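Local coordinates for protein ectonucleotide pyrophosphatase/phosphodiesterase family member 5 (Mus musculus, PDB 5VEO) that probably hydrolyses phosphodiester bonds of nucleotide derivatives with the help of zinc ions, and is captured here as an inactivated form holding AMP, at residues 194-197 with 198-202; 146-149 with 150-153; 27-31 with 32-36; 153-156 with 157-160. The protein carries 1 engineered substitution. All coordinates share one frame; numbering follows the deposited sequence. Where two conformers were deposited one is given.

In the fold
Four local contacts illustrate how the same spacings of three to five residues serve different ends. Contact 2 runs from the preceding loop into helix 149-160, building its N-terminal cap with an arginine grip; contact 4 continues along that helix, sharing Val153, and mixes aliphatic and aromatic packing with a salt bridge. Contact 1, on helix 190-210, has a solvated ion pair and a buried aspartate. That aspartate reaches His36 of contact 3, a turn joined across its two halves by one threonine hydroxyl bond. Helix 190-210 thus meets contact 3 at helix 35-42 and contact 2 at helix 149-160. All four are partly buried, ion pairs on the more exposed flanks and most apolar groups inward.

Contact 1: residues 194-197 with 198-202; sequences ISDV and DHKLG
Lys200 folds its side chain back over one turn of helix and overlaps Asp196, the two crossing obliquely. Its CG rests 3.5 Å from Asp196 O, and CD runs past Asp196 OD2 at 3.7 Å. A bend in the last torsion (chi4 56°) then turns the ammonium group toward the carboxylate, and NZ closes a salt bridge of 2.7 Å to Asp196 OD2, on the syn lone pair of that oxygen. The other carboxylate oxygen is used as well: one water donates to Asp196 OD1 at 2.9 Å. The same water accepts from Lys200 NZ at 3.0 Å and is also bonded to His199 ND1. An alanine here is likely to leave the carboxylate of Asp196 without its counter-charge and the water without its donor from the lysine. The i to i+4 pair is a classic intrahelical salt bridge, set on the accessible side of helix 190-210 within the alpha/beta fold of the alkaline phosphatase clan. Beneath it the backbone keeps the regular pattern, Lys200 N donating to Asp196 O and Leu201 N to Val197 O. Asp198 shows the contrasting case of a buried carboxylate. It turns away from its own helix toward helix 35-42, where OD1 accepts from Phe37 N and OD2 is bonded to His36 ND1. A second water donates to Asp198 OD2 at 2.7 Å and, over a longer 3.3 Å, to Ser195 O, a carbonyl that already receives His199 N. Val197 and Leu201 press their side chains on Phe37 of the same neighbouring helix.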
loop_
_atom_site.group_PDB
_atom_site.type_symbol
_atom_site.label_atom_id
_atom_site.label_comp_id
_atom_site.label_asym_id
_atom_site.label_seq_id
_atom_site.Cartn_x
_atom_site.Cartn_y
_atom_site.Cartn_z
ATOM N N ILE A 194 -13.562 11.983 2.974
ATOM C CA ILE A 194 -12.438 12.767 2.460
ATOM C C ILE A 194 -12.294 14.071 3.250
ATOM O O ILE A 194 -11.180 14.475 3.620
ATOM C CB ILE A 194 -12.590 13.014 0.945
ATOM C CG1 ILE A 194 -12.559 11.672 0.181
ATOM C CG2 ILE A 194 -11.474 13.954 0.466
ATOM C CD1 ILE A 194 -13.104 11.729 -1.225
ATOM N N SER A 195 -13.409 14.751 3.524
ATOM C CA SER A 195 -13.353 15.963 4.343
ATOM C C SER A 195 -12.766 15.666 5.717
ATOM O O SER A 195 -11.967 16.452 6.251
ATOM C CB SER A 195 -14.751 16.562 4.502
ATOM O OG SER A 195 -15.252 17.088 3.295
ATOM N N ASP A 196 -13.132 14.528 6.296
ATOM C CA ASP A 196 -12.601 14.176 7.605
ATOM C C ASP A 196 -11.104 13.904 7.558
ATOM O O ASP A 196 -10.367 14.298 8.475
ATOM C CB ASP A 196 -13.312 12.968 8.166
ATOM C CG ASP A 196 -12.848 12.674 9.586
ATOM O OD1 ASP A 196 -13.154 13.476 10.491
ATOM O OD2 ASP A 196 -12.138 11.687 9.790
ATOM N N VAL A 197 -10.643 13.205 6.516
ATOM C CA VAL A 197 -9.213 12.956 6.371
ATOM C C VAL A 197 -8.463 14.271 6.200
ATOM O O VAL A 197 -7.395 14.458 6.784
ATOM C CB VAL A 197 -8.953 11.976 5.217
ATOM C CG1 VAL A 197 -7.463 11.896 4.891
ATOM C CG2 VAL A 197 -9.489 10.599 5.606
ATOM N N ASP A 198 -9.027 15.218 5.433
ATOM C CA ASP A 198 -8.414 16.536 5.325
ATOM C C ASP A 198 -8.333 17.205 6.691
ATOM O O ASP A 198 -7.304 17.795 7.043
ATOM C CB ASP A 198 -9.197 17.408 4.346
ATOM C CG ASP A 198 -8.572 18.775 4.169
ATOM O OD1 ASP A 198 -7.601 18.874 3.361
ATOM O OD2 ASP A 198 -9.043 19.714 4.868
ATOM N N HIS A 199 -9.403 17.107 7.479
ATOM C CA HIS A 199 -9.396 17.654 8.831
ATOM C C HIS A 199 -8.306 17.008 9.685
ATOM O O HIS A 199 -7.598 17.701 10.420
ATOM C CB HIS A 199 -10.772 17.465 9.467
ATOM C CG HIS A 199 -10.964 18.239 10.729
ATOM N ND1 HIS A 199 -10.977 17.648 11.975
ATOM C CD2 HIS A 199 -11.143 19.565 10.939
ATOM C CE1 HIS A 199 -11.161 18.576 12.898
ATOM N NE2 HIS A 199 -11.266 19.747 12.296
ATOM N N LYS A 200 -8.142 15.686 9.581
ATOM C CA LYS A 200 -7.098 14.991 10.337
ATOM C C LYS A 200 -5.709 15.422 9.893
ATOM O O LYS A 200 -4.812 15.599 10.722
ATOM C CB LYS A 200 -7.266 13.488 10.191
ATOM C CG LYS A 200 -8.418 12.977 11.032
ATOM C CD LYS A 200 -8.629 11.512 10.846
ATOM C CE LYS A 200 -9.479 10.952 11.971
ATOM N NZ LYS A 200 -10.788 11.629 12.120
ATOM N N LEU A 201 -5.513 15.625 8.591
ATOM C CA LEU A 201 -4.248 16.171 8.134
ATOM C C LEU A 201 -4.006 17.543 8.754
ATOM O O LEU A 201 -2.887 17.857 9.183
ATOM C CB LEU A 201 -4.234 16.237 6.606
ATOM C CG LEU A 201 -2.976 16.818 5.960
ATOM C CD1 LEU A 201 -1.709 16.056 6.383
ATOM C CD2 LEU A 201 -3.139 16.886 4.449
ATOM N N GLY A 202 -5.054 18.363 8.832
ATOM C CA GLY A 202 -4.937 19.657 9.494
ATOM C C GLY A 202 -4.538 19.539 10.955
ATOM O O GLY A 202 -3.726 20.324 11.452
HETATM O O HOH W 1 -11.471 19.680 5.991
HETATM O O HOH W 2 -11.436 14.555 12.609
#

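Contact 2: residues 146-149 with 150-153; sequences SVSF and EDRV
Ser148 holds OG between its backbone N and carbonyl carbon (chi1 71°), the crowded position, and thereby brings the hydroxyl to Asp151 N at 3.0 Å. Arg152, extended from CG to NE, reaches back along the chain to Val147. The first of these is an N-cap: Ser148 stands right before helix 149-160 and its side chain takes up an amide of the first turn. Asp151 completes the cap indirectly, since a water donates to its OD2 at 2.6 Å and accepts from Ser148 N, filling the place of the direct bond that a capping box would have. A second water joins Phe149 N to Glu150 OE1. Within the contact the arginine grips one carbonyl oxygen with two nitrogens. Arg152 NE and Arg152 NH2 each lie 2.9 Å from Val147 O, which stays near the guanidinium plane; NH2 lies in the carbonyl plane, whereas NE stands well above it. Both bonds are bent, and together with those of NH1, to Tyr172 O and in a salt bridge to Glu174, they help hold the guanidinium's rotation. Val147 CG1 packs on Asp151 CB at 3.7 Å, its side chain crossing that of Asp151 at about a right angle. On the buried side of the helix, Phe149 meets Trp173 edge-to-face and rests against Lys200 of helix 190-210. Within the helix, Val153 CG2 comes over one face of the Phe149 ring, a CH-pi contact 3.9 Å from the centroid, displaced toward the rim so that the nearest ring atom is CE1 at 3.5 Å.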
loop_
_atom_site.group_PDB
_atom_site.type_symbol
_atom_site.label_atom_id
_atom_site.label_comp_id
_atom_site.label_asym_id
_atom_site.label_seq_id
_atom_site.Cartn_x
_atom_site.Cartn_y
_atom_site.Cartn_z
ATOM N N SER A 146 -8.435 0.415 16.598
ATOM C CA SER A 146 -9.257 1.245 17.475
ATOM C C SER A 146 -8.528 2.455 18.029
ATOM O O SER A 146 -9.177 3.326 18.619
ATOM C CB SER A 146 -9.775 0.415 18.647
ATOM O OG SER A 146 -10.565 -0.655 18.164
ATOM N N VAL A 147 -7.208 2.518 17.900
ATOM C CA VAL A 147 -6.474 3.660 18.424
ATOM C C VAL A 147 -6.758 4.860 17.535
ATOM O O VAL A 147 -6.646 4.784 16.303
ATOM C CB VAL A 147 -4.971 3.353 18.500
ATOM C CG1 VAL A 147 -4.197 4.578 18.914
ATOM C CG2 VAL A 147 -4.709 2.221 19.482
ATOM N N SER A 148 -7.151 5.964 18.159
ATOM C CA SER A 148 -7.567 7.147 17.433
ATOM C C SER A 148 -6.404 7.727 16.631
ATOM O O SER A 148 -5.220 7.536 16.948
ATOM C CB SER A 148 -8.090 8.201 18.403
ATOM O OG SER A 148 -7.012 8.735 19.145
ATOM N N PHE A 149 -6.762 8.455 15.574
ATOM C CA PHE A 149 -5.756 9.168 14.805
ATOM C C PHE A 149 -4.970 10.122 15.691
ATOM O O PHE A 149 -3.742 10.218 15.583
ATOM C CB PHE A 149 -6.425 9.943 13.681
ATOM C CG PHE A 149 -5.463 10.640 12.806
ATOM C CD1 PHE A 149 -5.252 12.004 12.936
ATOM C CD2 PHE A 149 -4.745 9.938 11.859
ATOM C CE1 PHE A 149 -4.359 12.656 12.110
ATOM C CE2 PHE A 149 -3.846 10.586 11.035
ATOM C CZ PHE A 149 -3.646 11.941 11.168
ATOM N N GLU A 150 -5.667 10.815 16.593
ATOM C CA GLU A 150 -5.022 11.790 17.463
ATOM C C GLU A 150 -4.012 11.120 18.388
ATOM O O GLU A 150 -2.935 11.674 18.657
ATOM C CB GLU A 150 -6.094 12.545 18.252
ATOM C CG GLU A 150 -7.042 13.401 17.368
ATOM C CD GLU A 150 -8.018 12.596 16.502
ATOM O OE1 GLU A 150 -8.360 11.442 16.872
ATOM O OE2 GLU A 150 -8.433 13.134 15.426
ATOM N N ASP A 151 -4.317 9.909 18.852
ATOM C CA ASP A 151 -3.357 9.196 19.693
ATOM C C ASP A 151 -2.150 8.734 18.884
ATOM O O ASP A 151 -1.019 8.721 19.390
ATOM C CB ASP A 151 -4.040 8.013 20.373
ATOM C CG ASP A 151 -4.850 8.432 21.594
ATOM O OD1 ASP A 151 -4.662 9.568 22.060
ATOM O OD2 ASP A 151 -5.664 7.626 22.095
ATOM N N ARG A 152 -2.373 8.323 17.628
ATOM C CA ARG A 152 -1.255 7.953 16.769
ATOM C C ARG A 152 -0.348 9.145 16.523
ATOM O O ARG A 152 0.881 9.026 16.600
ATOM C CB ARG A 152 -1.770 7.386 15.438
ATOM C CG ARG A 152 -2.569 6.126 15.615
ATOM C CD ARG A 152 -3.141 5.591 14.292
ATOM N NE ARG A 152 -4.326 4.770 14.535
ATOM C CZ ARG A 152 -4.813 3.853 13.692
ATOM N NH1 ARG A 152 -4.202 3.576 12.549
ATOM N NH2 ARG A 152 -5.904 3.171 14.015
ATOM N N VAL A 153 -0.943 10.309 16.234
ATOM C CA VAL A 153 -0.169 11.534 16.046
ATOM C C VAL A 153 0.612 11.865 17.312
ATOM O O VAL A 153 1.789 12.248 17.256
ATOM C CB VAL A 153 -1.103 12.682 15.646
ATOM C CG1 VAL A 153 -0.394 14.021 15.712
ATOM C CG2 VAL A 153 -1.619 12.424 14.234
HETATM O O HOH W 3 -7.383 5.955 21.028
HETATM O O HOH W 4 -9.523 9.335 15.335
#

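Contact 3: residues 27-31 with 32-36; sequences DYLYK and VPTPH
Tyr28 only skirts the segment that follows; its carbonyl oxygen accepts the backbone N of Lys31 within the short 3-10 turn. Leu29 comes next and carries the contact. Its carbonyl oxygen receives the hydroxyl of Thr34, OG1 to O at 2.8 Å, with the donor in the carbonyl plane and on a lone pair. Thr34 can make this bond because OG1 sits between its own backbone N and carbonyl carbon (chi1 50°), and its methyl CG2 then lies 3.6 Å from the same oxygen. Although Thr34 occupies the N-cap position of helix 35-42, its side chain gives no capping bond; the hydroxyl is spent on tying the preceding turn to the helix start. A valine in its place would probably leave Leu29 O without this donor and free the turn to shift against the helix. Tyr30 closes the 3-10 turn, its N bonded to Asp27 O, and CB of Leu29 lies over the centre of its ring. At Lys31 the side chain leads away, NZ bonding Pro185 O, and the next amide, Val32 N, is buried with no partner in the model. The turn belongs to the connection from strand 16-21 into helix 35-42. Leu29 and Tyr30 lean on His46 of strand 45-51, while Lys31 and Val32 touch Ile194 and Ser195 of helix 190-210, and Pro35, at the start of helix 35-42, packs against Asp198 of that same neighbouring helix.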
loop_
_atom_site.group_PDB
_atom_site.type_symbol
_atom_site.label_atom_id
_atom_site.label_comp_id
_atom_site.label_asym_id
_atom_site.label_seq_id
_atom_site.Cartn_x
_atom_site.Cartn_y
_atom_site.Cartn_z
ATOM N N ASP A 27 -7.305 11.500 -7.124
ATOM C CA ASP A 27 -8.253 12.564 -7.456
ATOM C C ASP A 27 -9.271 12.842 -6.352
ATOM O O ASP A 27 -10.125 13.721 -6.525
ATOM C CB ASP A 27 -8.969 12.232 -8.760
ATOM C CG ASP A 27 -9.829 10.992 -8.654
ATOM O OD1 ASP A 27 -10.708 10.787 -9.523
ATOM O OD2 ASP A 27 -9.664 10.236 -7.683
ATOM N N TYR A 28 -9.162 12.177 -5.195
ATOM C CA TYR A 28 -10.052 12.489 -4.081
ATOM C C TYR A 28 -9.890 13.927 -3.606
ATOM O O TYR A 28 -10.821 14.480 -3.021
ATOM C CB TYR A 28 -9.791 11.535 -2.919
ATOM C CG TYR A 28 -10.401 10.142 -2.983
ATOM C CD1 TYR A 28 -10.151 9.243 -1.967
ATOM C CD2 TYR A 28 -11.256 9.738 -3.996
ATOM C CE1 TYR A 28 -10.705 7.980 -1.953
ATOM C CE2 TYR A 28 -11.816 8.448 -3.990
ATOM C CZ TYR A 28 -11.535 7.584 -2.958
ATOM O OH TYR A 28 -12.088 6.329 -2.929
ATOM N N LEU A 29 -8.704 14.528 -3.829
ATOM C CA LEU A 29 -8.431 15.931 -3.496
ATOM C C LEU A 29 -9.487 16.867 -4.037
ATOM O O LEU A 29 -9.671 17.972 -3.512
ATOM C CB LEU A 29 -7.082 16.362 -4.088
ATOM C CG LEU A 29 -5.853 15.620 -3.587
ATOM C CD1 LEU A 29 -4.620 16.134 -4.322
ATOM C CD2 LEU A 29 -5.714 15.807 -2.087
ATOM N N TYR A 30 -10.152 16.463 -5.113
ATOM C CA TYR A 30 -11.063 17.330 -5.835
ATOM C C TYR A 30 -12.532 17.002 -5.606
ATOM O O TYR A 30 -13.394 17.670 -6.190
ATOM C CB TYR A 30 -10.747 17.249 -7.325
ATOM C CG TYR A 30 -9.297 17.507 -7.627
ATOM C CD1 TYR A 30 -8.661 18.642 -7.143
ATOM C CD2 TYR A 30 -8.552 16.600 -8.356
ATOM C CE1 TYR A 30 -7.328 18.882 -7.414
ATOM C CE2 TYR A 30 -7.217 16.833 -8.636
ATOM C CZ TYR A 30 -6.613 17.978 -8.166
ATOM O OH TYR A 30 -5.283 18.217 -8.445
ATOM N N LYS A 31 -12.839 15.989 -4.790
ATOM C CA LYS A 31 -14.224 15.587 -4.546
ATOM C C LYS A 31 -14.945 16.544 -3.603
ATOM O O LYS A 31 -16.171 16.682 -3.685
ATOM C CB LYS A 31 -14.265 14.168 -3.975
ATOM C CG LYS A 31 -14.124 13.078 -5.049
ATOM C CD LYS A 31 -14.405 11.659 -4.497
ATOM C CE LYS A 31 -14.452 10.620 -5.597
ATOM N NZ LYS A 31 -15.756 10.695 -6.312
ATOM N N VAL A 32 -14.206 17.171 -2.693
ATOM C CA VAL A 32 -14.716 18.115 -1.704
ATOM C C VAL A 32 -13.609 19.124 -1.455
ATOM O O VAL A 32 -12.449 18.851 -1.799
ATOM C CB VAL A 32 -15.085 17.428 -0.382
ATOM C CG1 VAL A 32 -16.273 16.558 -0.559
ATOM C CG2 VAL A 32 -13.898 16.650 0.146
ATOM N N PRO A 33 -13.898 20.261 -0.831
ATOM C CA PRO A 33 -12.816 21.142 -0.386
ATOM C C PRO A 33 -11.829 20.379 0.488
ATOM O O PRO A 33 -12.208 19.654 1.413
ATOM C CB PRO A 33 -13.554 22.242 0.387
ATOM C CG PRO A 33 -14.924 22.287 -0.276
ATOM C CD PRO A 33 -15.224 20.828 -0.539
ATOM N N THR A 34 -10.554 20.506 0.158
ATOM C CA THR A 34 -9.472 19.878 0.914
ATOM C C THR A 34 -8.442 20.953 1.237
ATOM O O THR A 34 -7.316 20.957 0.713
ATOM C CB THR A 34 -8.862 18.698 0.149
ATOM O OG1 THR A 34 -8.535 19.093 -1.181
ATOM C CG2 THR A 34 -9.834 17.518 0.078
ATOM N N PRO A 35 -8.803 21.886 2.116
ATOM C CA PRO A 35 -7.911 23.022 2.402
ATOM C C PRO A 35 -6.582 22.625 2.997
ATOM O O PRO A 35 -5.580 23.288 2.710
ATOM C CB PRO A 35 -8.736 23.874 3.379
ATOM C CG PRO A 35 -9.781 22.940 3.933
ATOM C CD PRO A 35 -10.099 22.016 2.794
ATOM N N HIS A 36 -6.522 21.553 3.793
ATOM C CA HIS A 36 -5.242 21.212 4.399
ATOM C C HIS A 36 -4.328 20.506 3.411
ATOM O O HIS A 36 -3.124 20.783 3.383
ATOM C CB HIS A 36 -5.474 20.400 5.661
ATOM C CG HIS A 36 -6.192 21.185 6.706
ATOM N ND1 HIS A 36 -7.521 20.994 7.007
ATOM C CD2 HIS A 36 -5.784 22.242 7.448
ATOM C CE1 HIS A 36 -7.884 21.859 7.941
ATOM N NE2 HIS A 36 -6.848 22.626 8.223
#

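Contact 4: residues 153-156 with 157-160; sequences VAKI and IEWF
Trp159 lays its indole across the preceding turn, and this is the tight part of the contact. Lys155 O sits over one ring face, 3.1 Å from Trp159 CG, while the same oxygen accepts Trp159 N. Further out over the six-membered ring comes Lys155 CB, a CH-pi contact 4.0 Å from the centroid and only 17° off the ring normal. Ile156 adds to the packing from two branches. CG1 stands beside the backbone N (chi1 -70°) and chi2 (-74°) bends CD1 toward Trp159 CE3 at 4.1 Å, whereas CG2 reaches Phe160 CE2 at 3.7 Å, the two side chains running side by side. Ile156, Trp159 and Phe160 belong to the buried face of helix 149-160, an amphipathic helix lying against the central sheet of the alkaline phosphatase-like fold: Ile156 and Phe160 touch Leu17 of strand 16-21, and Trp159 stacks on Tyr139. Ile157 continues toward helix 190-210, lying alongside Val153 with CG1 4.0 Å from Val153 CG1 and reaching Leu208. Looser are the polar ends on the outer side. Here Lys155, bent at chi2, swings across to Glu158, and its NZ bonds Glu158 OE1 at 2.9 Å on the syn lone pair, an i to i+3 salt bridge; both residues touch a crystal neighbour, which may influence their pose. The base of Glu158 stays close to the helix backbone, with CG 3.1 Å from Ala154 O, which also accepts Glu158 N.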
loop_
_atom_site.group_PDB
_atom_site.type_symbol
_atom_site.label_atom_id
_atom_site.label_comp_id
_atom_site.label_asym_id
_atom_site.label_seq_id
_atom_site.Cartn_x
_atom_site.Cartn_y
_atom_site.Cartn_z
ATOM N N VAL A 153 -0.943 10.309 16.234
ATOM C CA VAL A 153 -0.169 11.534 16.046
ATOM C C VAL A 153 0.612 11.865 17.312
ATOM O O VAL A 153 1.789 12.248 17.256
ATOM C CB VAL A 153 -1.103 12.682 15.646
ATOM C CG1 VAL A 153 -0.394 14.021 15.712
ATOM C CG2 VAL A 153 -1.619 12.424 14.234
ATOM N N ALA A 154 -0.039 11.737 18.468
ATOM C CA ALA A 154 0.621 12.079 19.724
ATOM C C ALA A 154 1.894 11.271 19.912
ATOM O O ALA A 154 2.932 11.811 20.319
ATOM C CB ALA A 154 -0.336 11.867 20.894
ATOM N N LYS A 155 1.842 9.971 19.614
ATOM C CA LYS A 155 3.034 9.142 19.751
ATOM C C LYS A 155 4.124 9.577 18.781
ATOM O O LYS A 155 5.302 9.667 19.146
ATOM C CB LYS A 155 2.673 7.677 19.537
ATOM C CG LYS A 155 1.841 7.106 20.660
ATOM C CD LYS A 155 2.731 6.991 21.920
ATOM C CE LYS A 155 1.991 6.871 23.228
ATOM N NZ LYS A 155 3.000 7.124 24.318
ATOM N N ILE A 156 3.754 9.827 17.518
ATOM C CA ILE A 156 4.731 10.290 16.542
ATOM C C ILE A 156 5.435 11.555 17.034
ATOM O O ILE A 156 6.661 11.679 16.928
ATOM C CB ILE A 156 4.038 10.519 15.181
ATOM C CG1 ILE A 156 3.645 9.169 14.571
ATOM C CG2 ILE A 156 4.916 11.358 14.252
ATOM C CD1 ILE A 156 4.793 8.347 14.012
ATOM N N ILE A 157 4.663 12.530 17.526
ATOM C CA ILE A 157 5.235 13.801 17.968
ATOM C C ILE A 157 6.140 13.569 19.165
ATOM O O ILE A 157 7.236 14.143 19.261
ATOM C CB ILE A 157 4.119 14.812 18.312
ATOM C CG1 ILE A 157 3.226 15.157 17.094
ATOM C CG2 ILE A 157 4.722 16.092 18.946
ATOM C CD1 ILE A 157 3.843 15.991 16.105
ATOM N N GLU A 158 5.688 12.728 20.093
ATOM C CA GLU A 158 6.510 12.352 21.251
ATOM C C GLU A 158 7.837 11.750 20.814
ATOM O O GLU A 158 8.899 12.087 21.351
ATOM C CB GLU A 158 5.754 11.357 22.115
ATOM C CG GLU A 158 4.616 11.980 22.860
ATOM C CD GLU A 158 3.660 10.957 23.438
ATOM O OE1 GLU A 158 3.994 9.742 23.457
ATOM O OE2 GLU A 158 2.562 11.374 23.870
ATOM N N TRP A 159 7.805 10.862 19.822
ATOM C CA TRP A 159 9.029 10.205 19.391
ATOM C C TRP A 159 9.986 11.169 18.692
ATOM O O TRP A 159 11.210 11.055 18.860
ATOM C CB TRP A 159 8.685 9.013 18.497
ATOM C CG TRP A 159 7.910 7.948 19.216
ATOM C CD1 TRP A 159 7.899 7.680 20.563
ATOM C CD2 TRP A 159 7.018 7.014 18.616
ATOM N NE1 TRP A 159 7.068 6.618 20.825
ATOM C CE2 TRP A 159 6.496 6.209 19.644
ATOM C CE3 TRP A 159 6.604 6.789 17.303
ATOM C CZ2 TRP A 159 5.602 5.165 19.388
ATOM C CZ3 TRP A 159 5.710 5.777 17.054
ATOM C CH2 TRP A 159 5.218 4.972 18.090
ATOM N N PHE A 160 9.460 12.119 17.896
ATOM C CA PHE A 160 10.329 13.089 17.240
ATOM C C PHE A 160 10.994 14.040 18.239
ATOM O O PHE A 160 11.993 14.686 17.888
ATOM C CB PHE A 160 9.555 13.930 16.226
ATOM C CG PHE A 160 9.504 13.330 14.843
ATOM C CD1 PHE A 160 10.654 13.212 14.083
ATOM C CD2 PHE A 160 8.307 12.907 14.302
ATOM C CE1 PHE A 160 10.615 12.676 12.809
ATOM C CE2 PHE A 160 8.263 12.357 13.017
ATOM C CZ PHE A 160 9.412 12.233 12.288
#